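Local atomic coordinates of FAD-dependent pyridine nucleotide-disulphide oxidoreductase (Desulfovibrio vulgaris, PDB entry 3IWA), a protein that probably catalyses FAD-dependent oxidation of NADH or NADPH, passing the electrons on to an acceptor substrate. Residues L388-D393 with R397-I402. Sequence-based numbering, arbitrary orientation.
Sequences LQLVVD and RRVLGI
Val391 reaches the neighbouring strand with both of its backbone polar atoms: its N gives a hydrogen bond to Gly401 O (2.8 Å), and its O takes one from Leu400 N (2.7 Å), the two strands running antiparallel with the N-to-C directions of these short segments 163° apart. The two bonds give Val391 a pair of residues opposite it, Leu400 and Gly401, which makes a classic beta bulge, and the register slips by one residue before Val392 pairs with Val399. Further along, Asp393 N donates to Arg398 O over 2.7 Å, while the return bond from Arg397 N to Asp393 O is bent and weak.

Leu390, Val392, Val399 and Ile402 share one face of the sheet. Leu390 reaches two partners on the other strand: with its CG anti to the backbone N (chi1 -165°), CD1 swings across the strand gap to meet Val399 CG1 at 3.8 Å, the Leu390 and Val399 side chains set nearly perpendicular to each other, and the same Leu390 CD1 touches Ile402 CD1 at 4.0 Å. This hairpin, 386-393 with 399-406, supplies two inner strands of the five-stranded antiparallel sheet in the C-terminal dimerisation domain. Helices 409-423 and 449-461 cover the aliphatic face, the first packing on Val399 and Ile402, the second on Leu390 and Val392.

On the other face Val391 lies alongside the Gly401 backbone, its CB 3.7 Å from Gly401 O. Leu400 turns its CD1 to the Asp393 CB at 4.0 Å, and its CD2 sits over the centre of the Arg398 guanidinium, 3.8 Å above the plane. That guanidinium is hydrogen-bonded through NH2 to Val302 O, whereas Asp393 OD2 is hydrogen-bonded to Thr396 OG1 within the turn.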
ATOM      1  N   LEU A 388      11.594  -4.357  -8.123  1.00 42.27           N
ATOM      2  CA  LEU A 388      10.218  -4.342  -8.570  1.00 40.29           C
ATOM      3  C   LEU A 388      10.157  -4.576 -10.064  1.00 38.69           C
ATOM      4  O   LEU A 388      10.977  -4.045 -10.813  1.00 36.49           O
ATOM      5  CB  LEU A 388       9.564  -2.980  -8.335  1.00 39.99           C
ATOM      6  CG  LEU A 388       9.321  -2.516  -6.918  1.00 41.62           C
ATOM      7  CD1 LEU A 388       8.474  -1.223  -6.973  1.00 39.24           C
ATOM      8  CD2 LEU A 388       8.656  -3.644  -6.085  1.00 41.92           C
ATOM      9  N   GLN A 389       9.115  -5.286 -10.489  1.00 36.54           N
ATOM     10  CA  GLN A 389       8.809  -5.438 -11.885  1.00 35.77           C
ATOM     11  C   GLN A 389       7.352  -5.040 -12.076  1.00 35.31           C
ATOM     12  O   GLN A 389       6.501  -5.426 -11.282  1.00 35.94           O
ATOM     13  CB  GLN A 389       9.083  -6.882 -12.340  1.00 36.03           C
ATOM     14  CG  GLN A 389      10.562  -7.346 -12.159  1.00 36.02           C
ATOM     15  CD  GLN A 389      10.895  -8.719 -12.836  1.00 37.98           C
ATOM     16  OE1 GLN A 389      12.060  -9.054 -13.067  1.00 41.61           O
ATOM     17  NE2 GLN A 389       9.885  -9.486 -13.134  1.00 36.21           N
ATOM     18  N   LEU A 390       7.086  -4.252 -13.112  1.00 34.60           N
ATOM     19  CA  LEU A 390       5.803  -3.659 -13.365  1.00 34.61           C
ATOM     20  C   LEU A 390       5.381  -4.131 -14.723  1.00 35.05           C
ATOM     21  O   LEU A 390       6.186  -4.080 -15.661  1.00 35.38           O
ATOM     22  CB  LEU A 390       5.913  -2.126 -13.352  1.00 34.25           C
ATOM     23  CG  LEU A 390       4.646  -1.263 -13.258  1.00 34.19           C
ATOM     24  CD1 LEU A 390       4.043  -1.366 -11.837  1.00 29.10           C
ATOM     25  CD2 LEU A 390       4.922   0.268 -13.630  1.00 30.52           C
ATOM     26  N   VAL A 391       4.140  -4.608 -14.833  1.00 34.97           N
ATOM     27  CA  VAL A 391       3.655  -5.197 -16.078  1.00 34.27           C
ATOM     28  C   VAL A 391       2.657  -4.282 -16.689  1.00 34.90           C
ATOM     29  O   VAL A 391       1.670  -3.942 -16.077  1.00 35.37           O
ATOM     30  CB  VAL A 391       3.038  -6.606 -15.863  1.00 34.79           C
ATOM     31  CG1 VAL A 391       2.699  -7.212 -17.167  1.00 32.37           C
ATOM     32  CG2 VAL A 391       4.006  -7.529 -15.114  1.00 31.38           C
ATOM     33  N   VAL A 392       2.905  -3.882 -17.931  1.00 36.96           N
ATOM     34  CA  VAL A 392       2.185  -2.771 -18.553  1.00 36.94           C
ATOM     35  C   VAL A 392       1.651  -3.159 -19.919  1.00 38.41           C
ATOM     36  O   VAL A 392       2.370  -3.742 -20.730  1.00 38.75           O
ATOM     37  CB  VAL A 392       3.141  -1.568 -18.734  1.00 37.28           C
ATOM     38  CG1 VAL A 392       2.445  -0.438 -19.451  1.00 37.47           C
ATOM     39  CG2 VAL A 392       3.690  -1.123 -17.392  1.00 32.62           C
ATOM     40  N   ASP A 393       0.404  -2.807 -20.204  1.00 39.58           N
ATOM     41  CA  ASP A 393      -0.115  -2.999 -21.521  1.00 41.44           C
ATOM     42  C   ASP A 393       0.306  -1.842 -22.430  1.00 42.83           C
ATOM     43  O   ASP A 393      -0.049  -0.715 -22.151  1.00 43.13           O
ATOM     44  CB  ASP A 393      -1.636  -3.045 -21.495  1.00 42.44           C
ATOM     45  CG  ASP A 393      -2.232  -3.355 -22.867  1.00 41.81           C
ATOM     46  OD1 ASP A 393      -1.666  -4.235 -23.539  1.00 42.55           O
ATOM     47  OD2 ASP A 393      -3.254  -2.748 -23.251  1.00 44.36           O
ATOM     48  N   ARG A 397      -1.611   1.690 -21.943  1.00 43.45           N
ATOM     49  CA  ARG A 397      -0.767   2.076 -20.834  1.00 42.95           C
ATOM     50  C   ARG A 397      -1.304   1.556 -19.479  1.00 41.42           C
ATOM     51  O   ARG A 397      -0.950   2.083 -18.451  1.00 41.37           O
ATOM     52  CB  ARG A 397      -0.562   3.598 -20.799  1.00 42.69           C
ATOM     53  CG  ARG A 397       0.021   4.185 -22.068  1.00 45.34           C
ATOM     54  CD  ARG A 397       0.083   5.749 -22.015  1.00 46.21           C
ATOM     55  NE  ARG A 397       1.168   6.255 -21.165  1.00 44.73           N
ATOM     56  CZ  ARG A 397       2.445   6.388 -21.541  1.00 47.77           C
ATOM     57  NH1 ARG A 397       2.863   6.039 -22.767  1.00 51.05           N
ATOM     58  NH2 ARG A 397       3.337   6.864 -20.688  1.00 46.73           N
ATOM     59  N   ARG A 398      -2.140   0.524 -19.477  1.00 40.74           N
ATOM     60  CA  ARG A 398      -2.696  -0.000 -18.208  1.00 39.74           C
ATOM     61  C   ARG A 398      -1.630  -0.803 -17.509  1.00 37.97           C
ATOM     62  O   ARG A 398      -0.825  -1.476 -18.158  1.00 37.52           O
ATOM     63  CB  ARG A 398      -3.867  -0.910 -18.429  1.00 39.77           C
ATOM     64  CG  ARG A 398      -5.173  -0.238 -18.496  1.00 44.48           C
ATOM     65  CD  ARG A 398      -6.290  -1.296 -18.591  1.00 48.97           C
ATOM     66  NE  ARG A 398      -6.336  -2.159 -17.413  1.00 51.55           N
ATOM     67  CZ  ARG A 398      -6.700  -3.444 -17.415  1.00 51.60           C
ATOM     68  NH1 ARG A 398      -7.039  -4.059 -18.540  1.00 52.13           N
ATOM     69  NH2 ARG A 398      -6.703  -4.124 -16.274  1.00 50.90           N
ATOM     70  N   VAL A 399      -1.600  -0.691 -16.191  1.00 36.26           N
ATOM     71  CA  VAL A 399      -0.734  -1.529 -15.378  1.00 34.99           C
ATOM     72  C   VAL A 399      -1.512  -2.817 -15.150  1.00 34.09           C
ATOM     73  O   VAL A 399      -2.638  -2.766 -14.773  1.00 33.71           O
ATOM     74  CB  VAL A 399      -0.346  -0.825 -14.066  1.00 34.58           C
ATOM     75  CG1 VAL A 399       0.470  -1.726 -13.221  1.00 34.78           C
ATOM     76  CG2 VAL A 399       0.454   0.476 -14.358  1.00 34.81           C
ATOM     77  N   LEU A 400      -0.909  -3.967 -15.445  1.00 33.77           N
ATOM     78  CA  LEU A 400      -1.601  -5.249 -15.344  1.00 33.09           C
ATOM     79  C   LEU A 400      -1.161  -6.046 -14.117  1.00 32.35           C
ATOM     80  O   LEU A 400      -1.779  -7.054 -13.764  1.00 32.34           O
ATOM     81  CB  LEU A 400      -1.373  -6.090 -16.617  1.00 32.45           C
ATOM     82  CG  LEU A 400      -1.760  -5.468 -17.968  1.00 33.37           C
ATOM     83  CD1 LEU A 400      -1.313  -6.267 -19.222  1.00 31.12           C
ATOM     84  CD2 LEU A 400      -3.247  -5.173 -18.017  1.00 32.55           C
ATOM     85  N   GLY A 401      -0.063  -5.624 -13.515  1.00 32.21           N
ATOM     86  CA  GLY A 401       0.546  -6.361 -12.448  1.00 31.86           C
ATOM     87  C   GLY A 401       1.846  -5.767 -11.969  1.00 32.25           C
ATOM     88  O   GLY A 401       2.439  -4.887 -12.616  1.00 32.81           O
ATOM     89  N   ILE A 402       2.280  -6.277 -10.823  1.00 31.96           N
ATOM     90  CA  ILE A 402       3.448  -5.833 -10.159  1.00 31.99           C
ATOM     91  C   ILE A 402       3.942  -7.001  -9.321  1.00 33.01           C
ATOM     92  O   ILE A 402       3.126  -7.676  -8.711  1.00 33.34           O
ATOM     93  CB  ILE A 402       3.177  -4.575  -9.313  1.00 32.12           C
ATOM     94  CG1 ILE A 402       4.476  -4.064  -8.738  1.00 31.64           C
ATOM     95  CG2 ILE A 402       2.155  -4.822  -8.187  1.00 30.83           C
ATOM     96  CD1 ILE A 402       4.373  -2.705  -8.116  1.00 29.92           C
TER